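Local structure of putative trimethylamine methyltransferase (Rhizobium meliloti, 4YYC) at residues E50-E63 and L338-L350. The protein is a putative methyltransferase of the trimethylamine methyltransferase family, though its substrate is not established. Numbering follows the deposited sequence.
Sequences EYEVLDEEGLQLIE and LVSYGAAQLARRL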
ATOM      1  N   GLU A  50      -4.181  14.353   2.065  1.00 19.99           N
ATOM      2  CA  GLU A  50      -3.116  14.012   1.109  1.00 19.58           C
ATOM      3  C   GLU A  50      -1.790  13.790   1.841  1.00 19.42           C
ATOM      4  O   GLU A  50      -1.438  14.533   2.765  1.00 20.25           O
ATOM      5  CB  GLU A  50      -2.937  15.103   0.048  1.00 20.31           C
ATOM      6  CG  GLU A  50      -4.253  15.491  -0.632  1.00 21.35           C
ATOM      7  CD  GLU A  50      -4.954  16.697   0.022  1.00 23.82           C
ATOM      8  OE1 GLU A  50      -4.834  16.943   1.260  1.00 25.47           O
ATOM      9  OE2 GLU A  50      -5.639  17.424  -0.729  1.00 27.23           O
ATOM     10  N   TYR A  51      -1.079  12.714   1.492  1.00 18.63           N
ATOM     11  CA  TYR A  51       0.218  12.444   2.067  1.00 18.98           C
ATOM     12  C   TYR A  51       1.296  13.171   1.281  1.00 19.85           C
ATOM     13  O   TYR A  51       1.331  13.051   0.025  1.00 20.09           O
ATOM     14  CB  TYR A  51       0.488  10.937   1.999  1.00 18.13           C
ATOM     15  CG  TYR A  51       1.762  10.593   2.720  1.00 18.04           C
ATOM     16  CD1 TYR A  51       1.835  10.668   4.102  1.00 18.69           C
ATOM     17  CD2 TYR A  51       2.883  10.142   2.040  1.00 17.57           C
ATOM     18  CE1 TYR A  51       2.982  10.370   4.773  1.00 18.88           C
ATOM     19  CE2 TYR A  51       4.051   9.820   2.713  1.00 17.88           C
ATOM     20  CZ  TYR A  51       4.100   9.907   4.086  1.00 18.40           C
ATOM     21  OH  TYR A  51       5.216   9.598   4.801  1.00 18.71           O
ATOM     22  N   GLU A  52       2.158  13.879   1.995  1.00 21.39           N
ATOM     23  CA  GLU A  52       3.211  14.743   1.439  1.00 22.76           C
ATOM     24  C   GLU A  52       4.581  14.192   1.733  1.00 21.59           C
ATOM     25  O   GLU A  52       4.819  13.719   2.841  1.00 20.97           O
ATOM     26  CB  GLU A  52       3.206  16.088   2.100  1.00 26.59           C
ATOM     27  CG  GLU A  52       1.871  16.735   2.149  1.00 29.90           C
ATOM     28  CD  GLU A  52       1.960  18.173   2.623  1.00 33.07           C
ATOM     29  OE1 GLU A  52       2.792  18.563   3.500  1.00 38.02           O
ATOM     30  OE2 GLU A  52       1.160  18.926   2.121  1.00 36.11           O
ATOM     31  N   VAL A  53       5.468  14.284   0.743  1.00 20.30           N
ATOM     32  CA  VAL A  53       6.863  13.964   0.885  1.00 20.84           C
ATOM     33  C   VAL A  53       7.845  15.126   0.787  1.00 21.44           C
ATOM     34  O   VAL A  53       8.986  14.946   1.142  1.00 22.42           O
ATOM     35  CB  VAL A  53       7.284  12.840  -0.050  1.00 20.48           C
ATOM     36  CG1 VAL A  53       6.416  11.609   0.230  1.00 20.30           C
ATOM     37  CG2 VAL A  53       7.194  13.267  -1.502  1.00 20.07           C
ATOM     38  N   LEU A  54       7.422  16.291   0.300  1.00 21.06           N
ATOM     39  CA  LEU A  54       8.310  17.443   0.185  1.00 22.39           C
ATOM     40  C   LEU A  54       7.802  18.520   1.102  1.00 23.22           C
ATOM     41  O   LEU A  54       6.599  18.728   1.205  1.00 22.43           O
ATOM     42  CB  LEU A  54       8.318  17.990  -1.229  1.00 22.27           C
ATOM     43  CG  LEU A  54       8.795  17.051  -2.337  1.00 22.27           C
ATOM     44  CD1 LEU A  54       8.514  17.568  -3.730  1.00 22.46           C
ATOM     45  CD2 LEU A  54      10.276  16.788  -2.079  1.00 23.34           C
ATOM     46  N   ASP A  55       8.716  19.180   1.805  1.00 24.97           N
ATOM     47  CA  ASP A  55       8.363  20.369   2.592  1.00 26.78           C
ATOM     48  C   ASP A  55       8.435  21.623   1.731  1.00 26.85           C
ATOM     49  O   ASP A  55       8.776  21.534   0.553  1.00 25.68           O
ATOM     50  CB  ASP A  55       9.209  20.478   3.866  1.00 29.02           C
ATOM     51  CG  ASP A  55      10.688  20.756   3.610  1.00 31.00           C
ATOM     52  OD1 ASP A  55      11.144  21.152   2.501  1.00 33.00           O
ATOM     53  OD2 ASP A  55      11.438  20.631   4.598  1.00 33.76           O
ATOM     54  N   GLU A  56       8.097  22.778   2.313  1.00 27.77           N
ATOM     55  CA  GLU A  56       7.960  23.996   1.528  1.00 28.60           C
ATOM     56  C   GLU A  56       9.260  24.303   0.796  1.00 28.79           C
ATOM     57  O   GLU A  56       9.228  24.683  -0.380  1.00 27.95           O
ATOM     58  CB  GLU A  56       7.545  25.182   2.404  1.00 30.20           C
ATOM     59  CG  GLU A  56       7.301  26.488   1.638  1.00 31.30           C
ATOM     60  CD  GLU A  56       6.171  26.466   0.603  1.00 31.15           C
ATOM     61  OE1 GLU A  56       5.205  25.657   0.718  1.00 31.03           O
ATOM     62  OE2 GLU A  56       6.212  27.307  -0.335  1.00 32.61           O
ATOM     63  N   GLU A  57      10.391  24.145   1.485  1.00 29.77           N
ATOM     64  CA  GLU A  57      11.689  24.458   0.873  1.00 30.49           C
ATOM     65  C   GLU A  57      11.968  23.542  -0.312  1.00 28.48           C
ATOM     66  O   GLU A  57      12.456  24.003  -1.329  1.00 28.13           O
ATOM     67  CB  GLU A  57      12.842  24.397   1.878  1.00 32.38           C
ATOM     68  CG  GLU A  57      14.230  24.229   1.250  1.00 33.28           C
ATOM     69  N   GLY A  58      11.635  22.252  -0.177  1.00 27.07           N
ATOM     70  CA  GLY A  58      11.819  21.293  -1.236  1.00 25.95           C
ATOM     71  C   GLY A  58      10.926  21.607  -2.418  1.00 24.69           C
ATOM     72  O   GLY A  58      11.329  21.470  -3.558  1.00 24.46           O
ATOM     73  N   LEU A  59       9.687  21.992  -2.148  1.00 24.13           N
ATOM     74  CA  LEU A  59       8.769  22.319  -3.231  1.00 23.16           C
ATOM     75  C   LEU A  59       9.270  23.544  -4.001  1.00 23.71           C
ATOM     76  O   LEU A  59       9.298  23.547  -5.230  1.00 22.87           O
ATOM     77  CB  LEU A  59       7.377  22.600  -2.717  1.00 23.17           C
ATOM     78  CG  LEU A  59       6.694  21.374  -2.150  1.00 22.75           C
ATOM     79  CD1 LEU A  59       5.566  21.752  -1.204  1.00 23.34           C
ATOM     80  CD2 LEU A  59       6.193  20.515  -3.310  1.00 22.10           C
ATOM     81  N   GLN A  60       9.644  24.586  -3.264  1.00 24.77           N
ATOM     82  CA  GLN A  60      10.221  25.774  -3.897  1.00 25.99           C
ATOM     83  C   GLN A  60      11.483  25.474  -4.704  1.00 25.58           C
ATOM     84  O   GLN A  60      11.715  26.065  -5.741  1.00 25.20           O
ATOM     85  CB  GLN A  60      10.516  26.831  -2.825  1.00 28.15           C
ATOM     86  CG  GLN A  60       9.247  27.489  -2.324  1.00 29.30           C
ATOM     87  CD  GLN A  60       9.539  28.637  -1.368  1.00 31.97           C
ATOM     88  OE1 GLN A  60      10.518  29.335  -1.520  1.00 34.86           O
ATOM     89  NE2 GLN A  60       8.693  28.818  -0.388  1.00 32.83           N
ATOM     90  N   LEU A  61      12.288  24.540  -4.222  1.00 25.84           N
ATOM     91  CA  LEU A  61      13.503  24.155  -4.912  1.00 25.98           C
ATOM     92  C   LEU A  61      13.210  23.523  -6.266  1.00 24.96           C
ATOM     93  O   LEU A  61      13.809  23.889  -7.271  1.00 24.53           O
ATOM     94  CB  LEU A  61      14.285  23.204  -4.020  1.00 27.38           C
ATOM     95  CG  LEU A  61      15.552  22.587  -4.592  1.00 28.67           C
ATOM     96  CD1 LEU A  61      16.547  23.668  -4.937  1.00 29.80           C
ATOM     97  CD2 LEU A  61      16.145  21.659  -3.519  1.00 29.37           C
ATOM     98  N   ILE A  62      12.288  22.567  -6.260  1.00 23.28           N
ATOM     99  CA  ILE A  62      11.884  21.901  -7.501  1.00 22.82           C
ATOM    100  C   ILE A  62      11.250  22.908  -8.461  1.00 22.19           C
ATOM    101  O   ILE A  62      11.556  22.902  -9.645  1.00 22.58           O
ATOM    102  CB  ILE A  62      10.936  20.720  -7.251  1.00 22.24           C
ATOM    103  CG1 ILE A  62      11.594  19.660  -6.345  1.00 23.23           C
ATOM    104  CG2 ILE A  62      10.518  20.084  -8.570  1.00 21.41           C
ATOM    105  CD1 ILE A  62      12.891  19.099  -6.871  1.00 23.81           C
ATOM    106  N   GLU A  63      10.387  23.778  -7.961  1.00 22.41           N
ATOM    107  CA  GLU A  63       9.725  24.788  -8.800  1.00 22.56           C
ATOM    108  C   GLU A  63      10.756  25.749  -9.429  1.00 23.54           C
ATOM    109  O   GLU A  63      10.715  26.036 -10.616  1.00 22.89           O
ATOM    110  CB  GLU A  63       8.649  25.533  -7.987  1.00 23.22           C
ATOM    111  CG  GLU A  63       7.452  24.646  -7.660  1.00 23.26           C
ATOM    112  CD  GLU A  63       6.496  25.202  -6.625  1.00 24.45           C
ATOM    113  OE1 GLU A  63       6.912  26.022  -5.781  1.00 25.97           O
ATOM    114  OE2 GLU A  63       5.342  24.740  -6.579  1.00 24.53           O
ATOM    115  N   LEU A 338       7.649   7.964  -4.495  1.00 15.71           N
ATOM    116  CA  LEU A 338       8.090   9.272  -4.016  1.00 15.94           C
ATOM    117  C   LEU A 338       7.929  10.343  -5.078  1.00 16.29           C
ATOM    118  O   LEU A 338       7.454  11.453  -4.793  1.00 16.33           O
ATOM    119  CB  LEU A 338       9.562   9.239  -3.571  1.00 16.74           C
ATOM    120  CG  LEU A 338       9.791   8.388  -2.315  1.00 17.18           C
ATOM    121  CD1 LEU A 338      11.295   8.182  -2.086  1.00 18.39           C
ATOM    122  CD2 LEU A 338       9.132   8.901  -1.066  1.00 17.75           C
ATOM    123  N   VAL A 339       8.305  10.019  -6.294  1.00 16.06           N
ATOM    124  CA  VAL A 339       8.059  10.936  -7.435  1.00 16.40           C
ATOM    125  C   VAL A 339       6.566  11.307  -7.502  1.00 16.40           C
ATOM    126  O   VAL A 339       6.206  12.477  -7.586  1.00 16.64           O
ATOM    127  CB  VAL A 339       8.466  10.305  -8.784  1.00 16.51           C
ATOM    128  CG1 VAL A 339       7.928  11.081 -10.005  1.00 16.91           C
ATOM    129  CG2 VAL A 339       9.984  10.165  -8.876  1.00 17.00           C
ATOM    130  N   SER A 340       5.694  10.312  -7.455  1.00 16.33           N
ATOM    131  CA  SER A 340       4.288  10.604  -7.623  1.00 17.27           C
ATOM    132  C   SER A 340       3.661  11.344  -6.465  1.00 16.19           C
ATOM    133  O   SER A 340       2.810  12.238  -6.665  1.00 16.05           O
ATOM    134  CB  SER A 340       3.496   9.358  -7.956  1.00 18.35           C
ATOM    135  OG  SER A 340       3.862   8.911  -9.242  1.00 22.69           O
ATOM    136  N   TYR A 341       4.082  11.042  -5.235  1.00 15.51           N
ATOM    137  CA  TYR A 341       3.594  11.834  -4.098  1.00 15.29           C
ATOM    138  C   TYR A 341       4.009  13.296  -4.263  1.00 15.50           C
ATOM    139  O   TYR A 341       3.233  14.202  -4.018  1.00 15.67           O
ATOM    140  CB  TYR A 341       4.156  11.333  -2.762  1.00 15.22           C
ATOM    141  CG  TYR A 341       3.487  10.125  -2.125  1.00 14.82           C
ATOM    142  CD1 TYR A 341       2.119  10.130  -1.821  1.00 14.96           C
ATOM    143  CD2 TYR A 341       4.214   8.986  -1.802  1.00 14.81           C
ATOM    144  CE1 TYR A 341       1.524   9.062  -1.174  1.00 14.70           C
ATOM    145  CE2 TYR A 341       3.598   7.897  -1.200  1.00 14.45           C
ATOM    146  CZ  TYR A 341       2.272   7.951  -0.883  1.00 14.35           C
ATOM    147  OH  TYR A 341       1.634   6.889  -0.294  1.00 14.77           O
ATOM    148  N   GLY A 342       5.263  13.513  -4.646  1.00 15.35           N
ATOM    149  CA  GLY A 342       5.798  14.831  -4.831  1.00 15.97           C
ATOM    150  C   GLY A 342       5.126  15.560  -5.989  1.00 16.07           C
ATOM    151  O   GLY A 342       4.798  16.768  -5.903  1.00 16.97           O
ATOM    152  N   ALA A 343       4.902  14.842  -7.062  1.00 15.76           N
ATOM    153  CA  ALA A 343       4.297  15.456  -8.248  1.00 15.69           C
ATOM    154  C   ALA A 343       2.870  15.927  -7.911  1.00 15.57           C
ATOM    155  O   ALA A 343       2.396  16.981  -8.369  1.00 16.21           O
ATOM    156  CB  ALA A 343       4.301  14.485  -9.421  1.00 15.66           C
ATOM    157  N   ALA A 344       2.150  15.158  -7.114  1.00 15.36           N
ATOM    158  CA  ALA A 344       0.813  15.583  -6.676  1.00 15.46           C
ATOM    159  C   ALA A 344       0.835  16.904  -5.907  1.00 15.95           C
ATOM    160  O   ALA A 344      -0.027  17.774  -6.116  1.00 16.05           O
ATOM    161  CB  ALA A 344       0.172  14.502  -5.819  1.00 15.13           C
ATOM    162  N   GLN A 345       1.835  17.072  -5.045  1.00 16.19           N
ATOM    163  CA  GLN A 345       2.021  18.310  -4.357  1.00 16.95           C
ATOM    164  C   GLN A 345       2.249  19.452  -5.332  1.00 17.12           C
ATOM    165  O   GLN A 345       1.627  20.529  -5.187  1.00 17.70           O
ATOM    166  CB  GLN A 345       3.197  18.257  -3.369  1.00 17.40           C
ATOM    167  CG  GLN A 345       2.994  17.273  -2.245  1.00 17.59           C
ATOM    168  CD  GLN A 345       4.150  17.258  -1.265  1.00 18.02           C
ATOM    169  OE1 GLN A 345       4.959  16.318  -1.258  1.00 18.31           O
ATOM    170  NE2 GLN A 345       4.256  18.310  -0.489  1.00 19.48           N
ATOM    171  N   LEU A 346       3.113  19.225  -6.308  1.00 16.80           N
ATOM    172  CA  LEU A 346       3.407  20.272  -7.325  1.00 17.43           C
ATOM    173  C   LEU A 346       2.198  20.604  -8.172  1.00 17.10           C
ATOM    174  O   LEU A 346       1.982  21.762  -8.550  1.00 17.30           O
ATOM    175  CB  LEU A 346       4.563  19.832  -8.205  1.00 17.62           C
ATOM    176  CG  LEU A 346       5.890  19.730  -7.449  1.00 18.48           C
ATOM    177  CD1 LEU A 346       6.856  18.938  -8.322  1.00 18.90           C
ATOM    178  CD2 LEU A 346       6.439  21.069  -7.017  1.00 19.40           C
ATOM    179  N   ALA A 347       1.385  19.583  -8.473  1.00 16.61           N
ATOM    180  CA  ALA A 347       0.140  19.793  -9.233  1.00 16.69           C
ATOM    181  C   ALA A 347      -0.887  20.628  -8.487  1.00 17.05           C
ATOM    182  O   ALA A 347      -1.522  21.554  -9.061  1.00 16.99           O
ATOM    183  CB  ALA A 347      -0.445  18.441  -9.631  1.00 16.21           C
ATOM    184  N   ARG A 348      -1.026  20.384  -7.193  1.00 17.19           N
ATOM    185  CA  ARG A 348      -1.992  21.168  -6.383  1.00 18.11           C
ATOM    186  C   ARG A 348      -1.544  22.613  -6.346  1.00 18.89           C
ATOM    187  O   ARG A 348      -2.365  23.531  -6.437  1.00 19.82           O
ATOM    188  CB  ARG A 348      -2.148  20.592  -4.976  1.00 18.49           C
ATOM    189  CG  ARG A 348      -3.000  19.311  -4.912  1.00 18.41           C
ATOM    190  CD  ARG A 348      -3.242  18.877  -3.475  1.00 18.72           C
ATOM    191  NE  ARG A 348      -2.070  18.305  -2.815  1.00 19.02           N
ATOM    192  CZ  ARG A 348      -1.660  17.044  -2.921  1.00 18.71           C
ATOM    193  NH1 ARG A 348      -2.304  16.163  -3.662  1.00 17.98           N
ATOM    194  NH2 ARG A 348      -0.566  16.669  -2.259  1.00 19.83           N
ATOM    195  N   ARG A 349      -0.236  22.839  -6.236  1.00 19.25           N
ATOM    196  CA  ARG A 349       0.296  24.198  -6.184  1.00 20.38           C
ATOM    197  C   ARG A 349       0.199  24.902  -7.524  1.00 20.55           C
ATOM    198  O   ARG A 349      -0.072  26.128  -7.557  1.00 21.75           O
ATOM    199  CB  ARG A 349       1.738  24.207  -5.688  1.00 20.87           C
ATOM    200  CG  ARG A 349       1.888  23.795  -4.229  1.00 21.47           C
ATOM    201  CD  ARG A 349       3.280  23.330  -3.945  1.00 21.64           C
ATOM    202  NE  ARG A 349       4.300  24.364  -4.022  1.00 22.58           N
ATOM    203  CZ  ARG A 349       4.666  25.128  -2.984  1.00 23.90           C
ATOM    204  NH1 ARG A 349       4.098  24.993  -1.776  1.00 24.23           N
ATOM    205  NH2 ARG A 349       5.632  26.002  -3.148  1.00 24.31           N
ATOM    206  N   LEU A 350       0.300  24.157  -8.612  1.00 19.71           N
ATOM    207  CA  LEU A 350       0.092  24.691  -9.953  1.00 20.13           C
ATOM    208  C   LEU A 350      -1.384  24.988 -10.233  1.00 20.20           C
ATOM    209  O   LEU A 350      -1.689  25.922 -10.982  1.00 22.68           O
ATOM    210  CB  LEU A 350       0.703  23.765 -10.995  1.00 19.89           C
ATOM    211  CG  LEU A 350       0.643  24.244 -12.438  1.00 20.21           C
ATOM    212  CD1 LEU A 350       1.218  25.631 -12.655  1.00 20.86           C
ATOM    213  CD2 LEU A 350       1.386  23.241 -13.287  1.00 20.22           C
TER
HETATM  214  O   HOH W   1       0.958  14.123  -2.327  1.00 18.64           O
HETATM  215  O   HOH W   2       2.208  20.372  -0.496  1.00 24.59           O
HETATM  216  O   HOH W   3      -0.156  18.371  -0.030  1.00 27.18           O
HETATM  217  O   HOH W   4       3.976  23.909  -8.823  1.00 17.34           O
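Q345 OE1 is gripped by two successive backbone amides of the loop before helix 56-63: V53 N, 2.9 Å away and above the carbonyl plane, and L54 N, in that plane on a lone pair. The same amide returns a nearly straight bond (171°) from NE2 to L54 O, at 2.9 Å. A glutamine suits this buried place because one flat group both accepts and donates, and the three bonds fix its rotation. Earlier along the helix, V53 CG1 packs on Y341 CB (3.8 Å), while the edge of Y51 meets the face of Y341 in a T-shaped stack, Y51 CD2 over the centre of the Y341 ring and the planes 69° apart; the Y51 hydroxyl bonds to R49 O of the second subunit.

One turn on from Q345, R349 sits as a knob among L59, E63, E56 and Q60. Its chain bends at chi3, laying one guanidinium face over L59 CB and turning the edge to two carboxylates: NE to E63 OE2 at 2.8 Å with NH2 to E63 OE1, and NH1 to E56 OE1 at 2.8 Å with NH2 to E56 OE2. A leucine in its place would probably leave these two glutamates without their shared counter-charge. L346 CD2 packs on L59 CD2 (3.8 Å). Helix 56-63 crosses helix 338-350 at -78°, while V339, A343 and A347 pack on strand 313-322, consistent with the TIM-barrel fold of this family.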